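Local coordinates for putative aminooxidase (PDB 2BA9), which isomerises polyunsaturated fatty acids with the help of bound FAD, probably converting linoleic acid to conjugated linoleic acid, at residues A60-I73 against G406-L418. Sequence-based numbering, arbitrary orientation.
With NA (sodium ion), chain B; FAD (flavin-adenine dinucleotide), chain D.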
ATOM      1  N   ALA A  60      -5.578  -4.731  -3.090  1.00 27.65           N
ATOM      2  CA  ALA A  60      -6.426  -3.735  -2.454  1.00 27.28           C
ATOM      3  C   ALA A  60      -7.894  -4.074  -2.586  1.00 27.50           C
ATOM      4  O   ALA A  60      -8.347  -4.553  -3.632  1.00 27.55           O
ATOM      5  CB  ALA A  60      -6.157  -2.338  -3.024  1.00 27.45           C
ATOM      6  N   ILE A  61      -8.617  -3.809  -1.499  1.00 27.06           N
ATOM      7  CA  ILE A  61     -10.051  -3.996  -1.401  1.00 26.64           C
ATOM      8  C   ILE A  61     -10.795  -2.670  -1.190  1.00 26.40           C
ATOM      9  O   ILE A  61     -11.823  -2.419  -1.816  1.00 26.36           O
ATOM     10  CB  ILE A  61     -10.411  -4.877  -0.190  1.00 26.30           C
ATOM     11  CG1 ILE A  61      -9.623  -6.193  -0.226  1.00 27.61           C
ATOM     12  CG2 ILE A  61     -11.927  -5.102  -0.138  1.00 25.96           C
ATOM     13  CD1 ILE A  61      -9.724  -7.020   1.062  1.00 27.61           C
ATOM     14  N   MET A  62     -10.280  -1.835  -0.298  1.00 26.46           N
ATOM     15  CA  MET A  62     -11.072  -0.740   0.264  1.00 25.73           C
ATOM     16  C   MET A  62     -10.411   0.625   0.295  1.00 26.05           C
ATOM     17  O   MET A  62      -9.196   0.763   0.133  1.00 25.43           O
ATOM     18  CB  MET A  62     -11.503  -1.098   1.692  1.00 26.05           C
ATOM     19  CG  MET A  62     -10.382  -1.187   2.729  1.00 25.22           C
ATOM     20  SD  MET A  62     -10.908  -2.110   4.194  1.00 25.49           S
ATOM     21  CE  MET A  62     -10.847  -3.811   3.590  1.00 26.12           C
ATOM     22  N   GLY A  63     -11.258   1.628   0.527  1.00 26.47           N
ATOM     23  CA  GLY A  63     -10.847   2.994   0.833  1.00 26.86           C
ATOM     24  C   GLY A  63     -11.744   3.578   1.914  1.00 26.99           C
ATOM     25  O   GLY A  63     -12.618   2.890   2.459  1.00 27.48           O
ATOM     26  N   VAL A  64     -11.513   4.846   2.229  1.00 26.97           N
ATOM     27  CA  VAL A  64     -12.355   5.599   3.162  1.00 26.72           C
ATOM     28  C   VAL A  64     -12.800   6.882   2.477  1.00 26.27           C
ATOM     29  O   VAL A  64     -12.230   7.243   1.439  1.00 25.17           O
ATOM     30  CB  VAL A  64     -11.617   5.918   4.503  1.00 26.70           C
ATOM     31  CG1 VAL A  64     -11.603   4.690   5.412  1.00 26.49           C
ATOM     32  CG2 VAL A  64     -10.206   6.447   4.248  1.00 27.08           C
ATOM     33  N   PRO A  65     -13.842   7.557   3.031  1.00 26.60           N
ATOM     34  CA  PRO A  65     -14.398   8.766   2.413  1.00 26.33           C
ATOM     35  C   PRO A  65     -13.407   9.899   2.255  1.00 26.29           C
ATOM     36  O   PRO A  65     -13.645  10.793   1.451  1.00 24.89           O
ATOM     37  CB  PRO A  65     -15.520   9.190   3.373  1.00 26.88           C
ATOM     38  CG  PRO A  65     -15.870   7.966   4.121  1.00 27.03           C
ATOM     39  CD  PRO A  65     -14.599   7.177   4.241  1.00 26.87           C
ATOM     40  N   SER A  66     -12.323   9.861   3.034  1.00 26.49           N
ATOM     41  CA  SER A  66     -11.242  10.850   2.919  1.00 26.91           C
ATOM     42  C   SER A  66     -10.251  10.520   1.778  1.00 27.25           C
ATOM     43  O   SER A  66      -9.191  11.125   1.689  1.00 27.42           O
ATOM     44  CB  SER A  66     -10.491  11.019   4.258  1.00 26.83           C
ATOM     45  OG  SER A  66      -9.855   9.816   4.694  1.00 26.34           O
ATOM     46  N   TYR A  67     -10.589   9.572   0.908  1.00 27.47           N
ATOM     47  CA  TYR A  67      -9.741   9.271  -0.258  1.00 27.46           C
ATOM     48  C   TYR A  67      -9.997  10.300  -1.367  1.00 26.85           C
ATOM     49  O   TYR A  67     -10.464   9.957  -2.452  1.00 26.56           O
ATOM     50  CB  TYR A  67     -10.000   7.844  -0.762  1.00 27.67           C
ATOM     51  CG  TYR A  67      -9.111   6.760  -0.165  1.00 29.18           C
ATOM     52  CD1 TYR A  67      -8.611   6.855   1.139  1.00 29.36           C
ATOM     53  CD2 TYR A  67      -8.793   5.626  -0.911  1.00 28.50           C
ATOM     54  CE1 TYR A  67      -7.792   5.866   1.662  1.00 29.45           C
ATOM     55  CE2 TYR A  67      -7.986   4.632  -0.399  1.00 30.29           C
ATOM     56  CZ  TYR A  67      -7.491   4.749   0.887  1.00 31.10           C
ATOM     57  OH  TYR A  67      -6.684   3.745   1.387  1.00 31.28           O
ATOM     58  N   ASP A  68      -9.669  11.559  -1.092  1.00 26.67           N
ATOM     59  CA  ASP A  68     -10.011  12.669  -1.996  1.00 26.33           C
ATOM     60  C   ASP A  68      -9.472  12.488  -3.420  1.00 25.57           C
ATOM     61  O   ASP A  68     -10.199  12.705  -4.389  1.00 25.56           O
ATOM     62  CB  ASP A  68      -9.540  14.009  -1.417  1.00 26.79           C
ATOM     63  CG  ASP A  68     -10.418  14.502  -0.221  1.00 28.34           C
ATOM     64  OD1 ASP A  68     -11.613  14.143  -0.126  1.00 27.75           O
ATOM     65  OD2 ASP A  68      -9.903  15.270   0.623  1.00 28.67           O
ATOM     66  N   THR A  69      -8.210  12.073  -3.549  1.00 24.52           N
ATOM     67  CA  THR A  69      -7.603  11.905  -4.877  1.00 23.82           C
ATOM     68  C   THR A  69      -8.269  10.754  -5.639  1.00 23.36           C
ATOM     69  O   THR A  69      -8.561  10.882  -6.822  1.00 21.84           O
ATOM     70  CB  THR A  69      -6.083  11.700  -4.783  1.00 24.03           C
ATOM     71  OG1 THR A  69      -5.529  12.696  -3.904  1.00 22.83           O
ATOM     72  CG2 THR A  69      -5.435  11.824  -6.151  1.00 23.01           C
ATOM     73  N   ILE A  70      -8.549   9.651  -4.954  1.00 23.45           N
ATOM     74  CA  ILE A  70      -9.291   8.558  -5.592  1.00 23.98           C
ATOM     75  C   ILE A  70     -10.683   9.021  -6.026  1.00 24.25           C
ATOM     76  O   ILE A  70     -11.155   8.611  -7.083  1.00 24.69           O
ATOM     77  CB  ILE A  70      -9.399   7.280  -4.716  1.00 23.91           C
ATOM     78  CG1 ILE A  70      -7.996   6.793  -4.298  1.00 25.12           C
ATOM     79  CG2 ILE A  70     -10.152   6.171  -5.479  1.00 22.90           C
ATOM     80  CD1 ILE A  70      -6.934   6.798  -5.439  1.00 22.28           C
ATOM     81  N   GLN A  71     -11.326   9.899  -5.252  1.00 25.01           N
ATOM     82  CA  GLN A  71     -12.600  10.484  -5.686  1.00 25.08           C
ATOM     83  C   GLN A  71     -12.440  11.249  -6.996  1.00 25.44           C
ATOM     84  O   GLN A  71     -13.283  11.137  -7.895  1.00 25.87           O
ATOM     85  CB  GLN A  71     -13.194  11.406  -4.624  1.00 25.31           C
ATOM     86  CG  GLN A  71     -14.556  11.989  -5.013  1.00 25.12           C
ATOM     87  CD  GLN A  71     -15.583  10.917  -5.291  1.00 24.96           C
ATOM     88  OE1 GLN A  71     -15.972  10.173  -4.391  1.00 26.29           O
ATOM     89  NE2 GLN A  71     -16.027  10.820  -6.546  1.00 25.21           N
ATOM     90  N   GLU A  72     -11.361  12.015  -7.114  1.00 25.86           N
ATOM     91  CA  GLU A  72     -11.060  12.730  -8.370  1.00 26.11           C
ATOM     92  C   GLU A  72     -10.882  11.781  -9.565  1.00 26.25           C
ATOM     93  O   GLU A  72     -11.277  12.107 -10.705  1.00 25.31           O
ATOM     94  CB  GLU A  72      -9.804  13.577  -8.219  1.00 26.21           C
ATOM     95  CG  GLU A  72     -10.032  14.936  -7.596  1.00 27.68           C
ATOM     96  CD  GLU A  72      -8.738  15.701  -7.450  1.00 29.31           C
ATOM     97  OE1 GLU A  72      -7.861  15.569  -8.329  1.00 29.34           O
ATOM     98  OE2 GLU A  72      -8.591  16.426  -6.446  1.00 33.03           O
ATOM     99  N   ILE A  73     -10.274  10.628  -9.287  1.00 26.28           N
ATOM    100  CA  ILE A  73     -10.062   9.587 -10.283  1.00 26.68           C
ATOM    101  C   ILE A  73     -11.393   9.006 -10.730  1.00 27.09           C
ATOM    102  O   ILE A  73     -11.622   8.872 -11.932  1.00 28.09           O
ATOM    103  CB  ILE A  73      -9.121   8.455  -9.763  1.00 26.52           C
ATOM    104  CG1 ILE A  73      -7.700   8.986  -9.564  1.00 26.98           C
ATOM    105  CG2 ILE A  73      -9.093   7.281 -10.733  1.00 26.14           C
ATOM    106  CD1 ILE A  73      -6.737   7.981  -8.928  1.00 26.94           C
ATOM    107  N   GLY A 406       2.357   2.825   1.388  1.00 25.75           N
ATOM    108  CA  GLY A 406       1.846   1.714   0.609  1.00 25.94           C
ATOM    109  C   GLY A 406       0.328   1.615   0.540  1.00 26.12           C
ATOM    110  O   GLY A 406      -0.214   0.546   0.792  1.00 27.01           O
ATOM    111  N   ASN A 407      -0.363   2.708   0.201  1.00 26.22           N
ATOM    112  CA  ASN A 407      -1.801   2.641  -0.154  1.00 26.13           C
ATOM    113  C   ASN A 407      -2.111   3.464  -1.395  1.00 25.35           C
ATOM    114  O   ASN A 407      -1.303   4.308  -1.796  1.00 24.18           O
ATOM    115  CB  ASN A 407      -2.739   2.867   1.063  1.00 26.55           C
ATOM    116  CG  ASN A 407      -3.255   4.323   1.258  1.00 27.29           C
ATOM    117  OD1 ASN A 407      -3.416   5.122   0.332  1.00 28.86           O
ATOM    118  ND2 ASN A 407      -3.592   4.620   2.512  1.00 27.76           N
ATOM    119  N   PHE A 408      -3.235   3.160  -2.050  1.00 25.44           N
ATOM    120  CA  PHE A 408      -3.449   3.677  -3.406  1.00 25.64           C
ATOM    121  C   PHE A 408      -3.932   5.133  -3.433  1.00 25.76           C
ATOM    122  O   PHE A 408      -3.714   5.839  -4.416  1.00 26.51           O
ATOM    123  CB  PHE A 408      -4.278   2.730  -4.302  1.00 26.14           C
ATOM    124  CG  PHE A 408      -5.684   2.429  -3.813  1.00 26.29           C
ATOM    125  CD1 PHE A 408      -6.731   3.320  -4.036  1.00 26.92           C
ATOM    126  CD2 PHE A 408      -5.975   1.200  -3.239  1.00 27.73           C
ATOM    127  CE1 PHE A 408      -8.029   3.016  -3.632  1.00 26.74           C
ATOM    128  CE2 PHE A 408      -7.272   0.898  -2.821  1.00 27.53           C
ATOM    129  CZ  PHE A 408      -8.293   1.820  -3.014  1.00 27.49           C
ATOM    130  N   ASP A 409      -4.532   5.618  -2.356  1.00 25.40           N
ATOM    131  CA  ASP A 409      -4.823   7.047  -2.301  1.00 25.84           C
ATOM    132  C   ASP A 409      -3.549   7.842  -2.049  1.00 25.72           C
ATOM    133  O   ASP A 409      -3.345   8.898  -2.638  1.00 25.80           O
ATOM    134  CB  ASP A 409      -5.858   7.377  -1.231  1.00 25.59           C
ATOM    135  CG  ASP A 409      -6.247   8.840  -1.249  1.00 25.64           C
ATOM    136  OD1 ASP A 409      -6.969   9.265  -2.193  1.00 23.65           O
ATOM    137  OD2 ASP A 409      -5.811   9.563  -0.326  1.00 27.29           O
ATOM    138  N   GLU A 410      -2.682   7.316  -1.190  1.00 26.12           N
ATOM    139  CA  GLU A 410      -1.473   8.036  -0.799  1.00 26.39           C
ATOM    140  C   GLU A 410      -0.548   8.215  -1.983  1.00 26.23           C
ATOM    141  O   GLU A 410      -0.018   9.317  -2.189  1.00 26.44           O
ATOM    142  CB  GLU A 410      -0.747   7.345   0.358  1.00 26.62           C
ATOM    143  CG  GLU A 410      -1.474   7.440   1.706  1.00 28.45           C
ATOM    144  CD  GLU A 410      -1.561   8.866   2.272  1.00 29.61           C
ATOM    145  OE1 GLU A 410      -0.558   9.603   2.235  1.00 30.53           O
ATOM    146  OE2 GLU A 410      -2.643   9.248   2.781  1.00 32.85           O
ATOM    147  N   VAL A 411      -0.360   7.153  -2.768  1.00 25.46           N
ATOM    148  CA  VAL A 411       0.510   7.217  -3.937  1.00 25.21           C
ATOM    149  C   VAL A 411      -0.057   8.119  -5.043  1.00 25.26           C
ATOM    150  O   VAL A 411       0.692   8.858  -5.675  1.00 25.41           O
ATOM    151  CB  VAL A 411       0.867   5.817  -4.518  1.00 25.00           C
ATOM    152  CG1 VAL A 411       1.447   4.893  -3.416  1.00 24.43           C
ATOM    153  CG2 VAL A 411      -0.308   5.194  -5.210  1.00 25.24           C
ATOM    154  N   CYS A 412      -1.366   8.052  -5.276  1.00 25.13           N
ATOM    155  CA  CYS A 412      -2.002   8.878  -6.299  1.00 25.14           C
ATOM    156  C   CYS A 412      -1.934  10.354  -5.890  1.00 25.08           C
ATOM    157  O   CYS A 412      -1.598  11.209  -6.703  1.00 24.36           O
ATOM    158  CB  CYS A 412      -3.454   8.456  -6.527  1.00 25.14           C
ATOM    159  SG  CYS A 412      -3.653   6.814  -7.282  1.00 26.69           S
ATOM    160  N   HIS A 413      -2.252  10.630  -4.624  1.00 25.00           N
ATOM    161  CA  HIS A 413      -2.136  11.981  -4.029  1.00 24.67           C
ATOM    162  C   HIS A 413      -0.699  12.532  -4.137  1.00 24.76           C
ATOM    163  O   HIS A 413      -0.475  13.709  -4.485  1.00 23.90           O
ATOM    164  CB  HIS A 413      -2.613  11.916  -2.569  1.00 24.56           C
ATOM    165  CG  HIS A 413      -2.754  13.246  -1.892  1.00 25.40           C
ATOM    166  ND1 HIS A 413      -3.059  13.359  -0.552  1.00 25.59           N
ATOM    167  CD2 HIS A 413      -2.599  14.510  -2.348  1.00 24.79           C
ATOM    168  CE1 HIS A 413      -3.109  14.634  -0.219  1.00 23.80           C
ATOM    169  NE2 HIS A 413      -2.837  15.354  -1.291  1.00 25.45           N
ATOM    170  N   TYR A 414       0.281  11.673  -3.879  1.00 24.82           N
ATOM    171  CA  TYR A 414       1.674  12.056  -4.066  1.00 24.72           C
ATOM    172  C   TYR A 414       1.989  12.355  -5.540  1.00 24.56           C
ATOM    173  O   TYR A 414       2.688  13.330  -5.835  1.00 23.97           O
ATOM    174  CB  TYR A 414       2.624  10.978  -3.535  1.00 24.90           C
ATOM    175  CG  TYR A 414       4.069  11.433  -3.498  1.00 24.94           C
ATOM    176  CD1 TYR A 414       4.638  11.905  -2.327  1.00 25.34           C
ATOM    177  CD2 TYR A 414       4.858  11.407  -4.644  1.00 25.39           C
ATOM    178  CE1 TYR A 414       5.957  12.339  -2.295  1.00 25.13           C
ATOM    179  CE2 TYR A 414       6.173  11.830  -4.620  1.00 24.91           C
ATOM    180  CZ  TYR A 414       6.714  12.294  -3.443  1.00 24.43           C
ATOM    181  OH  TYR A 414       8.011  12.712  -3.411  1.00 24.73           O
ATOM    182  N   SER A 415       1.501  11.515  -6.456  1.00 24.24           N
ATOM    183  CA  SER A 415       1.691  11.775  -7.899  1.00 24.23           C
ATOM    184  C   SER A 415       1.086  13.137  -8.342  1.00 24.15           C
ATOM    185  O   SER A 415       1.757  13.951  -8.988  1.00 23.42           O
ATOM    186  CB  SER A 415       1.139  10.618  -8.750  1.00 24.56           C
ATOM    187  OG  SER A 415       2.101   9.565  -8.892  1.00 25.08           O
ATOM    188  N   LYS A 416      -0.168  13.373  -7.968  1.00 24.36           N
ATOM    189  CA  LYS A 416      -0.844  14.682  -8.147  1.00 24.67           C
ATOM    190  C   LYS A 416       0.036  15.848  -7.694  1.00 24.86           C
ATOM    191  O   LYS A 416       0.256  16.814  -8.437  1.00 25.22           O
ATOM    192  CB  LYS A 416      -2.159  14.688  -7.344  1.00 24.70           C
ATOM    193  CG  LYS A 416      -2.991  15.971  -7.372  1.00 24.61           C
ATOM    194  CD  LYS A 416      -4.139  15.863  -6.368  1.00 25.37           C
ATOM    195  CE  LYS A 416      -5.179  16.961  -6.523  1.00 25.90           C
ATOM    196  NZ  LYS A 416      -4.682  18.261  -6.038  1.00 28.98           N
ATOM    197  N   ASP A 417       0.520  15.764  -6.461  1.00 24.82           N
ATOM    198  CA  ASP A 417       1.304  16.847  -5.865  1.00 25.04           C
ATOM    199  C   ASP A 417       2.677  16.990  -6.535  1.00 25.16           C
ATOM    200  O   ASP A 417       3.199  18.086  -6.614  1.00 24.96           O
ATOM    201  CB  ASP A 417       1.488  16.621  -4.358  1.00 24.87           C
ATOM    202  CG  ASP A 417       0.234  16.930  -3.546  1.00 25.70           C
ATOM    203  OD1 ASP A 417      -0.680  17.628  -4.044  1.00 27.80           O
ATOM    204  OD2 ASP A 417       0.168  16.487  -2.386  1.00 23.89           O
ATOM    205  N   LEU A 418       3.248  15.886  -7.025  1.00 25.03           N
ATOM    206  CA  LEU A 418       4.534  15.934  -7.734  1.00 25.19           C
ATOM    207  C   LEU A 418       4.482  16.896  -8.920  1.00 25.04           C
ATOM    208  O   LEU A 418       5.442  17.613  -9.187  1.00 24.48           O
ATOM    209  CB  LEU A 418       4.958  14.547  -8.220  1.00 25.11           C
ATOM    210  CG  LEU A 418       6.409  14.413  -8.709  1.00 25.43           C
ATOM    211  CD1 LEU A 418       7.386  14.258  -7.532  1.00 23.00           C
ATOM    212  CD2 LEU A 418       6.531  13.232  -9.681  1.00 25.27           C
TER
HETATM  213 NA    NA B2001      -3.304  10.553   4.594  1.00 41.99          NA
HETATM  214  PA  FAD D 500       2.057  -0.935  -7.488  1.00 19.59           P
HETATM  215  O1A FAD D 500       0.588  -1.025  -7.192  1.00 19.96           O
HETATM  216  O2A FAD D 500       2.928  -2.055  -6.958  1.00 19.83           O
HETATM  217  O5B FAD D 500       2.256  -0.922  -9.077  1.00 20.92           O
HETATM  218  C5B FAD D 500       3.570  -0.784  -9.565  1.00 23.05           C
HETATM  219  C4B FAD D 500       3.596  -1.030 -11.059  1.00 23.62           C
HETATM  220  O4B FAD D 500       4.917  -0.848 -11.528  1.00 24.57           O
HETATM  221  C3B FAD D 500       3.142  -2.447 -11.414  1.00 23.93           C
HETATM  222  O3B FAD D 500       2.112  -2.395 -12.375  1.00 23.63           O
HETATM  223  C2B FAD D 500       4.402  -3.110 -11.917  1.00 24.35           C
HETATM  224  O2B FAD D 500       4.147  -4.172 -12.837  1.00 24.46           O
HETATM  225  C1B FAD D 500       5.205  -1.898 -12.423  1.00 24.38           C
HETATM  226  N9A FAD D 500       6.642  -2.220 -12.474  1.00 23.97           N
HETATM  227  C8A FAD D 500       7.429  -2.715 -11.456  1.00 24.64           C
HETATM  228  N7A FAD D 500       8.694  -2.897 -11.929  1.00 23.58           N
HETATM  229  C5A FAD D 500       8.721  -2.522 -13.238  1.00 24.46           C
HETATM  230  C6A FAD D 500       9.733  -2.510 -14.220  1.00 23.92           C
HETATM  231  N6A FAD D 500      11.046  -2.558 -13.825  1.00 23.78           N
HETATM  232  N1A FAD D 500       9.428  -2.027 -15.488  1.00 24.67           N
HETATM  233  C2A FAD D 500       8.142  -1.622 -15.816  1.00 25.15           C
HETATM  234  N3A FAD D 500       7.153  -1.644 -14.841  1.00 24.60           N
HETATM  235  C4A FAD D 500       7.426  -2.102 -13.587  1.00 24.25           C
HETATM  236  N1  FAD D 500      -4.328   0.094  -0.644  1.00 25.89           N
HETATM  237  C2  FAD D 500      -5.332   0.863  -0.089  1.00 28.77           C
HETATM  238  O2  FAD D 500      -5.389   2.067  -0.335  1.00 25.85           O
HETATM  239  N3  FAD D 500      -6.250   0.280   0.762  1.00 29.83           N
HETATM  240  C4  FAD D 500      -6.186  -1.070   1.035  1.00 29.28           C
HETATM  241  O4  FAD D 500      -7.039  -1.564   1.790  1.00 30.85           O
HETATM  242  C4X FAD D 500      -5.179  -1.853   0.463  1.00 27.21           C
HETATM  243  N5  FAD D 500      -5.069  -3.207   0.731  1.00 24.38           N
HETATM  244  C5X FAD D 500      -4.182  -4.016   0.047  1.00 24.27           C
HETATM  245  C6  FAD D 500      -4.192  -5.396   0.234  1.00 23.47           C
HETATM  246  C7  FAD D 500      -3.318  -6.202  -0.492  1.00 23.93           C
HETATM  247  C7M FAD D 500      -3.368  -7.688  -0.277  1.00 23.84           C
HETATM  248  C8  FAD D 500      -2.428  -5.624  -1.394  1.00 23.67           C
HETATM  249  C8M FAD D 500      -1.465  -6.446  -2.196  1.00 22.83           C
HETATM  250  C9  FAD D 500      -2.422  -4.243  -1.569  1.00 23.66           C
HETATM  251  C9A FAD D 500      -3.289  -3.421  -0.847  1.00 24.16           C
HETATM  252  N10 FAD D 500      -3.286  -2.021  -0.992  1.00 23.80           N
HETATM  253  C10 FAD D 500      -4.263  -1.256  -0.398  1.00 25.30           C
HETATM  254  C1' FAD D 500      -2.074  -1.304  -1.484  1.00 20.63           C
HETATM  255  C2' FAD D 500      -2.257  -0.781  -2.903  1.00 19.91           C
HETATM  256  O2' FAD D 500      -2.780  -1.777  -3.776  1.00 21.29           O
HETATM  257  C3' FAD D 500      -0.903  -0.284  -3.384  1.00 20.46           C
HETATM  258  O3' FAD D 500      -0.351   0.602  -2.408  1.00 20.43           O
HETATM  259  C4' FAD D 500      -1.022   0.398  -4.737  1.00 20.53           C
HETATM  260  O4' FAD D 500      -1.306  -0.543  -5.766  1.00 24.59           O
HETATM  261  C5' FAD D 500       0.269   1.156  -5.009  1.00 21.46           C
HETATM  262  O5' FAD D 500       0.328   1.541  -6.354  1.00 20.30           O
HETATM  263  P   FAD D 500       1.761   1.842  -7.048  1.00 20.53           P
HETATM  264  O1P FAD D 500       1.577   2.177  -8.516  1.00 20.58           O
HETATM  265  O2P FAD D 500       2.413   2.944  -6.288  1.00 23.73           O
HETATM  266  O3P FAD D 500       2.604   0.479  -6.955  1.00 21.28           O
HETATM  267  O   HOH W   1      -6.629  10.551   2.408  1.00 31.43           O
HETATM  268  O   HOH W   2      -6.229  12.206  -1.308  1.00 25.03           O
HETATM  269  O   HOH W   3      -1.179  11.575   4.094  1.00 24.73           O
HETATM  270  O   HOH W   4      -4.843   8.986   5.402  1.00 31.30           O
HETATM  271  O   HOH W   5      -3.498  11.579   6.444  1.00 26.37           O
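At the pyrimidine end of the flavin, the start of helix 408-423 meets the loop that leads into helix 68-77, and Tyr-67 and Phe-408 clasp the O2 carbonyl of FAD between them. The Tyr-67 hydroxyl donates to FAD O2 from OH at 2.7 Å, and the backbone N of Phe-408, in the first turn of helix 408-423, donates to the same oxygen at 3.0 Å. Two donors, one of them at a helix start, would help the pyrimidine ring bear negative charge. The rings make an offset edge-to-face pair, planes 89° apart, with the Tyr-67 edge turned to the face of Phe-408. Phe-408 holds CG between its backbone N and carbonyl carbon (chi1 61°), which sets one face of the ring against FAD O2, offset toward the rim, and its edge against Ala-60 CB and Ile-70. A small alanine suits the tight place between this ring and the flavin.

Asp-409 works from both its CB and its carboxylate. Its CB sits over the centre of the Tyr-67 ring, 3.3 Å from the centroid, a CH-pi contact on the face away from Gly-63. With CG anti to the backbone N, its carboxylate reaches the start of helix 68-77, where OD1 accepts from Ile-70 N at 3.2 Å; two waters tie OD2 to Ser-66 O and Thr-69 N. Farther along, the segments 68-73 and 408-418 cross at 77°, and Thr-69, short and branched, fits as a knob among Asp-409, Cys-412, His-413 and Lys-416. Asn-407 N-caps its helix through OD1 and Glu-410 N, while Glu-410 binds a sodium ion through OE2, together with the carbonyl of Lys-183 and waters. Such a helix N-terminus facing flavin O2 is characteristic of the FAD site of the amine oxidase family.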